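Local structure of dimethyl-sulfide monooxygenase (Hyphomicrobium sulfonivorans, 6AK1) at residues G174-D179 and S194-I199; L114-L119 and G210-E215. The protein oxidises dimethyl sulfide to methanethiol and formaldehyde, using NADH, molecular oxygen and an FMN cofactor, as the first step of dimethyl sulfide degradation. All coordinates share one frame; numbering follows the deposited sequence.

Contact 1: residues G174-D179 and S194-I199; sequences GSWEDD and SKVHPI
K195 and E177 meet beside a single antiparallel beta bridge, in which W176 and V196 form the non-hydrogen-bonded pair and the backbone bonds lie to either side of them. One runs from E177 N to K195 O at 3.0 Å and is almost straight (178° at the hydrogen); the other joins H197 N to S175 O at 2.7 Å. The bridge lies in loops that frame the short hairpin 181-184/189-191, an excursion from the TIM barrel. Lysine suits its place because it can use both its length and its charge. The methylene CG of K195 lies 3.4 Å from E177 OE1, the two chains crossing at about a right angle, while bends at chi2 and chi4 bring the ammonium to D179, where NZ and OD2 form a salt bridge of 2.9 Å. E177 puts its other oxygen to different use: OE2 accepts from H197 NE2 at 2.5 Å, a length so short that its exact value is doubtful. Carboxylate and imidazole are nearly coplanar, 15° apart, and the acid meets the ring at its edge. H197 ND1 is also bonded, to the carbonyl of E460, an arrangement consistent with an imidazolium, whose charge the glutamate would balance. Serine fits the opposite end of the contact, where its small hydroxyl bonds two backbones. Anti to its own backbone N (chi1 -177°), S175 OG donates to H197 O at 2.8 Å and is itself bonded by H212 N. S175 CB packs on I199 CG2. On the bridge itself, the indole of W176 bonds H212 O through NE1 and offers a face to the branched V196, whose CG1 sits 4.0 Å from the centroid of the five-membered ring of W176 in a CH-pi contact.

Contact 2: residues L114-L119 and G210-E215; sequences LLARRL and GFHICE
The carbonyl oxygen of A116, whose methyl group packs on H212, is gripped by two hydrogen bonds, from S120 OG one turn along its own helix and from W172 NE1 of helix 157-174. Helix 112-126, which carries it, is the crossover helix between the parallel strands 100-106 and 130-135 of the TIM barrel, and here the loop leading to strand 223-227 lies along its flank. S120 OG is shared, because H212 NE2 bonds it too; the imidazole is thus tied to the helix by this hydroxyl. Alanine suits the spot, since its single methyl lets the ring come close: A116 CB is 3.7 Å from H212 CE1. H212 CE1 also lies 3.9 Å from R117 N, which sits at the edge of the ring. Within the loop, C214 N lies over the centre of the imidazole of H212, 3.8 Å above its plane. Further out, R117 contributes carbon and not charge. Its CG is anti to the backbone N (chi1 -175°), and the aliphatic part of the chain runs out beside I213, the two side chains pointing the same way. Such a long methylene chain can cover apolar and sulfur atoms at a partly exposed margin. R117 CD touches I213 CG2 at 3.5 Å, and R117 CG rests against C214 SG at 3.4 Å.

Overall arrangement
From the N terminus, three barrel strands come before helix 112-126, the first half of contact 2; the chain then passes through strand 130-135 and helix 157-174, at whose end contact 1 begins. Contact 1 closes a short loop round the hairpin 181-184/189-191. The chain then turns through a second small hairpin, 201-202/207-208, and returns at 210-215 to complete contact 2 before entering strand 223-227. Contact 1 is therefore nested within the 90-residue loop closed by contact 2. Their centres are about 13 Å apart, and a backbone hydrogen bond, I199 N to G210 O at 2.9 Å, joins the two, so the segment 210-215 links the peripheral hairpin region to the barrel wall.

Contact 1: residues G174-D179 and S194-I199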
loop_
_atom_site.group_PDB
_atom_site.type_symbol
_atom_site.label_atom_id
_atom_site.label_comp_id
_atom_site.label_asym_id
_atom_site.label_seq_id
_atom_site.Cartn_x
_atom_site.Cartn_y
_atom_site.Cartn_z
ATOM N N GLY A 174 12.744 19.988 -4.084
ATOM C CA GLY A 174 13.649 21.124 -4.032
ATOM C C GLY A 174 14.694 21.234 -5.125
ATOM O O GLY A 174 15.098 22.343 -5.494
ATOM N N SER A 175 15.127 20.092 -5.662
ATOM C CA SER A 175 16.306 20.082 -6.522
ATOM C C SER A 175 16.085 20.869 -7.815
ATOM O O SER A 175 16.960 21.635 -8.234
ATOM C CB SER A 175 16.720 18.647 -6.824
ATOM O OG SER A 175 17.897 18.667 -7.599
ATOM N N TRP A 176 14.940 20.691 -8.480
ATOM C CA TRP A 176 14.621 21.494 -9.664
ATOM C C TRP A 176 13.495 22.457 -9.321
ATOM O O TRP A 176 12.472 22.043 -8.768
ATOM C CB TRP A 176 14.193 20.659 -10.884
ATOM C CG TRP A 176 15.166 19.641 -11.404
ATOM C CD1 TRP A 176 15.967 18.814 -10.672
ATOM C CD2 TRP A 176 15.411 19.320 -12.780
ATOM N NE1 TRP A 176 16.703 18.006 -11.501
ATOM C CE2 TRP A 176 16.389 18.300 -12.804
ATOM C CE3 TRP A 176 14.904 19.799 -13.995
ATOM C CZ2 TRP A 176 16.873 17.750 -13.996
ATOM C CZ3 TRP A 176 15.394 19.258 -15.189
ATOM C CH2 TRP A 176 16.369 18.246 -15.177
ATOM N N GLU A 177 13.682 23.731 -9.648
ATOM C CA GLU A 177 12.609 24.705 -9.519
ATOM C C GLU A 177 11.574 24.501 -10.624
ATOM O O GLU A 177 11.870 23.972 -11.703
ATOM C CB GLU A 177 13.150 26.134 -9.591
ATOM C CG GLU A 177 14.137 26.502 -8.498
ATOM C CD GLU A 177 14.794 27.865 -8.747
ATOM O OE1 GLU A 177 14.076 28.798 -9.166
ATOM O OE2 GLU A 177 16.021 27.997 -8.539
ATOM N N ASP A 178 10.350 24.955 -10.335
ATOM C CA ASP A 178 9.239 24.828 -11.273
ATOM C C ASP A 178 9.604 25.303 -12.671
ATOM O O ASP A 178 9.254 24.654 -13.659
ATOM C CB ASP A 178 8.028 25.607 -10.761
ATOM C CG ASP A 178 7.278 24.871 -9.660
ATOM O OD1 ASP A 178 7.707 23.760 -9.255
ATOM O OD2 ASP A 178 6.243 25.404 -9.199
ATOM N N ASP A 179 10.320 26.419 -12.788
ATOM C CA ASP A 179 10.571 26.977 -14.109
ATOM C C ASP A 179 11.987 26.684 -14.626
ATOM O O ASP A 179 12.442 27.342 -15.567
ATOM C CB ASP A 179 10.268 28.478 -14.111
ATOM C CG ASP A 179 11.377 29.296 -13.525
ATOM O OD1 ASP A 179 12.068 28.789 -12.609
ATOM O OD2 ASP A 179 11.563 30.446 -13.989
ATOM N N SER A 194 20.711 27.116 -14.014
ATOM C CA SER A 194 20.744 27.946 -12.816
ATOM C C SER A 194 19.517 27.749 -11.941
ATOM O O SER A 194 19.466 28.307 -10.840
ATOM C CB SER A 194 20.883 29.434 -13.173
ATOM O OG SER A 194 19.685 29.961 -13.713
ATOM N N LYS A 195 18.539 26.969 -12.396
ATOM C CA LYS A 195 17.370 26.624 -11.597
ATOM C C LYS A 195 17.378 25.163 -11.176
ATOM O O LYS A 195 16.357 24.654 -10.708
ATOM C CB LYS A 195 16.089 26.946 -12.367
ATOM C CG LYS A 195 15.567 28.359 -12.156
ATOM C CD LYS A 195 16.425 29.381 -12.829
ATOM C CE LYS A 195 15.777 30.758 -12.734
ATOM N NZ LYS A 195 14.393 30.713 -13.273
ATOM N N VAL A 196 18.496 24.470 -11.371
ATOM C CA VAL A 196 18.694 23.104 -10.901
ATOM C C VAL A 196 19.722 23.151 -9.779
ATOM O O VAL A 196 20.754 23.818 -9.906
ATOM C CB VAL A 196 19.148 22.185 -12.047
ATOM C CG1 VAL A 196 19.459 20.769 -11.534
ATOM C CG2 VAL A 196 18.071 22.145 -13.124
ATOM N N HIS A 197 19.449 22.447 -8.685
ATOM C CA HIS A 197 20.212 22.648 -7.468
ATOM C C HIS A 197 20.714 21.297 -6.918
ATOM O O HIS A 197 19.902 20.394 -6.693
ATOM C CB HIS A 197 19.355 23.361 -6.407
ATOM C CG HIS A 197 18.817 24.679 -6.877
ATOM N ND1 HIS A 197 19.527 25.858 -6.761
ATOM C CD2 HIS A 197 17.650 25.000 -7.487
ATOM C CE1 HIS A 197 18.816 26.850 -7.271
ATOM N NE2 HIS A 197 17.673 26.359 -7.715
ATOM N N PRO A 198 22.014 21.156 -6.704
ATOM C CA PRO A 198 22.472 20.045 -5.857
ATOM C C PRO A 198 21.822 20.162 -4.486
ATOM O O PRO A 198 21.695 21.258 -3.929
ATOM C CB PRO A 198 23.999 20.235 -5.801
ATOM C CG PRO A 198 24.269 21.624 -6.307
ATOM C CD PRO A 198 23.112 22.017 -7.183
ATOM N N ILE A 199 21.353 19.031 -3.955
ATOM C CA ILE A 199 20.634 19.123 -2.689
ATOM C C ILE A 199 21.595 19.233 -1.511
ATOM O O ILE A 199 21.182 19.652 -0.419
ATOM C CB ILE A 199 19.649 17.948 -2.511
ATOM C CG1 ILE A 199 20.383 16.602 -2.474
ATOM C CG2 ILE A 199 18.572 17.974 -3.622
ATOM C CD1 ILE A 199 19.541 15.460 -1.927
#

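Contact 2: residues L114-L119 and G210-E215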
loop_
_atom_site.group_PDB
_atom_site.type_symbol
_atom_site.label_atom_id
_atom_site.label_comp_id
_atom_site.label_asym_id
_atom_site.label_seq_id
_atom_site.Cartn_x
_atom_site.Cartn_y
_atom_site.Cartn_z
ATOM N N LEU A 114 18.292 6.193 -6.209
ATOM C CA LEU A 114 17.797 5.321 -7.272
ATOM C C LEU A 114 16.299 5.065 -7.154
ATOM O O LEU A 114 15.597 5.023 -8.169
ATOM C CB LEU A 114 18.550 3.994 -7.257
ATOM C CG LEU A 114 20.021 4.029 -7.675
ATOM C CD1 LEU A 114 20.599 2.616 -7.573
ATOM C CD2 LEU A 114 20.187 4.606 -9.096
ATOM N N LEU A 115 15.793 4.849 -5.942
ATOM C CA LEU A 115 14.347 4.686 -5.806
ATOM C C LEU A 115 13.624 5.949 -6.256
ATOM O O LEU A 115 12.584 5.875 -6.920
ATOM C CB LEU A 115 13.959 4.312 -4.365
ATOM C CG LEU A 115 12.442 4.088 -4.166
ATOM C CD1 LEU A 115 11.861 3.084 -5.177
ATOM C CD2 LEU A 115 12.117 3.663 -2.727
ATOM N N ALA A 116 14.191 7.115 -5.940
ATOM C CA ALA A 116 13.615 8.385 -6.368
ATOM C C ALA A 116 13.410 8.428 -7.878
ATOM O O ALA A 116 12.375 8.909 -8.359
ATOM C CB ALA A 116 14.516 9.539 -5.922
ATOM N N ARG A 117 14.387 7.930 -8.643
ATOM C CA ARG A 117 14.259 7.942 -10.098
ATOM C C ARG A 117 13.214 6.935 -10.565
ATOM O O ARG A 117 12.437 7.224 -11.482
ATOM C CB ARG A 117 15.608 7.657 -10.773
ATOM C CG ARG A 117 15.555 7.771 -12.294
ATOM C CD ARG A 117 16.900 7.465 -12.978
ATOM N NE ARG A 117 17.184 6.034 -12.995
ATOM C CZ ARG A 117 17.772 5.401 -14.006
ATOM N NH1 ARG A 117 18.141 6.081 -15.084
ATOM N NH2 ARG A 117 17.987 4.089 -13.942
ATOM N N ARG A 118 13.174 5.753 -9.947
ATOM C CA ARG A 118 12.204 4.754 -10.384
ATOM C C ARG A 118 10.779 5.226 -10.134
ATOM O O ARG A 118 9.895 4.987 -10.955
ATOM C CB ARG A 118 12.464 3.420 -9.683
ATOM C CG ARG A 118 13.845 2.840 -9.956
ATOM C CD ARG A 118 14.098 1.576 -9.127
ATOM N NE ARG A 118 13.194 0.516 -9.505
ATOM C CZ ARG A 118 12.491 -0.239 -8.667
ATOM N NH1 ARG A 118 12.594 -0.101 -7.350
ATOM N NH2 ARG A 118 11.699 -1.170 -9.172
ATOM N N LEU A 119 10.537 5.903 -9.003
ATOM C CA LEU A 119 9.192 6.397 -8.721
ATOM C C LEU A 119 8.858 7.627 -9.558
ATOM O O LEU A 119 7.732 7.743 -10.049
ATOM C CB LEU A 119 9.041 6.700 -7.226
ATOM C CG LEU A 119 8.978 5.447 -6.332
ATOM C CD1 LEU A 119 9.218 5.800 -4.890
ATOM C CD2 LEU A 119 7.639 4.740 -6.507
ATOM N N GLY A 210 24.378 15.589 -4.979
ATOM C CA GLY A 210 24.003 16.051 -6.298
ATOM C C GLY A 210 22.531 16.407 -6.440
ATOM O O GLY A 210 21.793 16.588 -5.472
ATOM N N PHE A 211 22.110 16.519 -7.695
ATOM C CA PHE A 211 20.750 16.910 -8.023
ATOM C C PHE A 211 20.001 15.731 -8.632
ATOM O O PHE A 211 20.598 14.801 -9.179
ATOM C CB PHE A 211 20.731 18.104 -8.987
ATOM C CG PHE A 211 21.486 17.872 -10.267
ATOM C CD1 PHE A 211 20.850 17.327 -11.377
ATOM C CD2 PHE A 211 22.827 18.217 -10.370
ATOM C CE1 PHE A 211 21.538 17.118 -12.562
ATOM C CE2 PHE A 211 23.526 18.005 -11.557
ATOM C CZ PHE A 211 22.882 17.462 -12.652
ATOM N N HIS A 212 18.678 15.788 -8.519
ATOM C CA HIS A 212 17.820 14.716 -9.007
ATOM C C HIS A 212 17.993 14.583 -10.515
ATOM O O HIS A 212 18.128 15.579 -11.229
ATOM C CB HIS A 212 16.367 15.019 -8.627
ATOM C CG HIS A 212 15.415 13.883 -8.838
ATOM N ND1 HIS A 212 15.751 12.563 -8.611
ATOM C CD2 HIS A 212 14.121 13.877 -9.242
ATOM C CE1 HIS A 212 14.706 11.796 -8.875
ATOM N NE2 HIS A 212 13.704 12.568 -9.259
ATOM N N ILE A 213 18.034 13.347 -11.001
ATOM C CA ILE A 213 18.381 13.128 -12.401
ATOM C C ILE A 213 17.114 13.105 -13.261
ATOM O O ILE A 213 17.184 12.860 -14.468
ATOM C CB ILE A 213 19.231 11.845 -12.547
ATOM C CG1 ILE A 213 20.135 11.904 -13.779
ATOM C CG2 ILE A 213 18.368 10.586 -12.565
ATOM C CD1 ILE A 213 21.217 10.818 -13.796
ATOM N N CYS A 214 15.953 13.390 -12.655
ATOM C CA CYS A 214 14.677 13.493 -13.363
ATOM C C CYS A 214 14.110 14.904 -13.286
ATOM O O CYS A 214 14.204 15.567 -12.242
ATOM C CB CYS A 214 13.614 12.550 -12.778
ATOM S SG CYS A 214 14.092 10.847 -12.652
ATOM N N GLU A 215 13.449 15.328 -14.368
ATOM C CA GLU A 215 12.753 16.602 -14.346
ATOM C C GLU A 215 11.470 16.471 -13.528
ATOM O O GLU A 215 10.987 15.358 -13.298
ATOM C CB GLU A 215 12.444 17.080 -15.768
ATOM C CG GLU A 215 11.291 16.368 -16.452
ATOM C CD GLU A 215 11.045 16.892 -17.869
ATOM O OE1 GLU A 215 11.510 16.239 -18.827
ATOM O OE2 GLU A 215 10.395 17.955 -18.017
#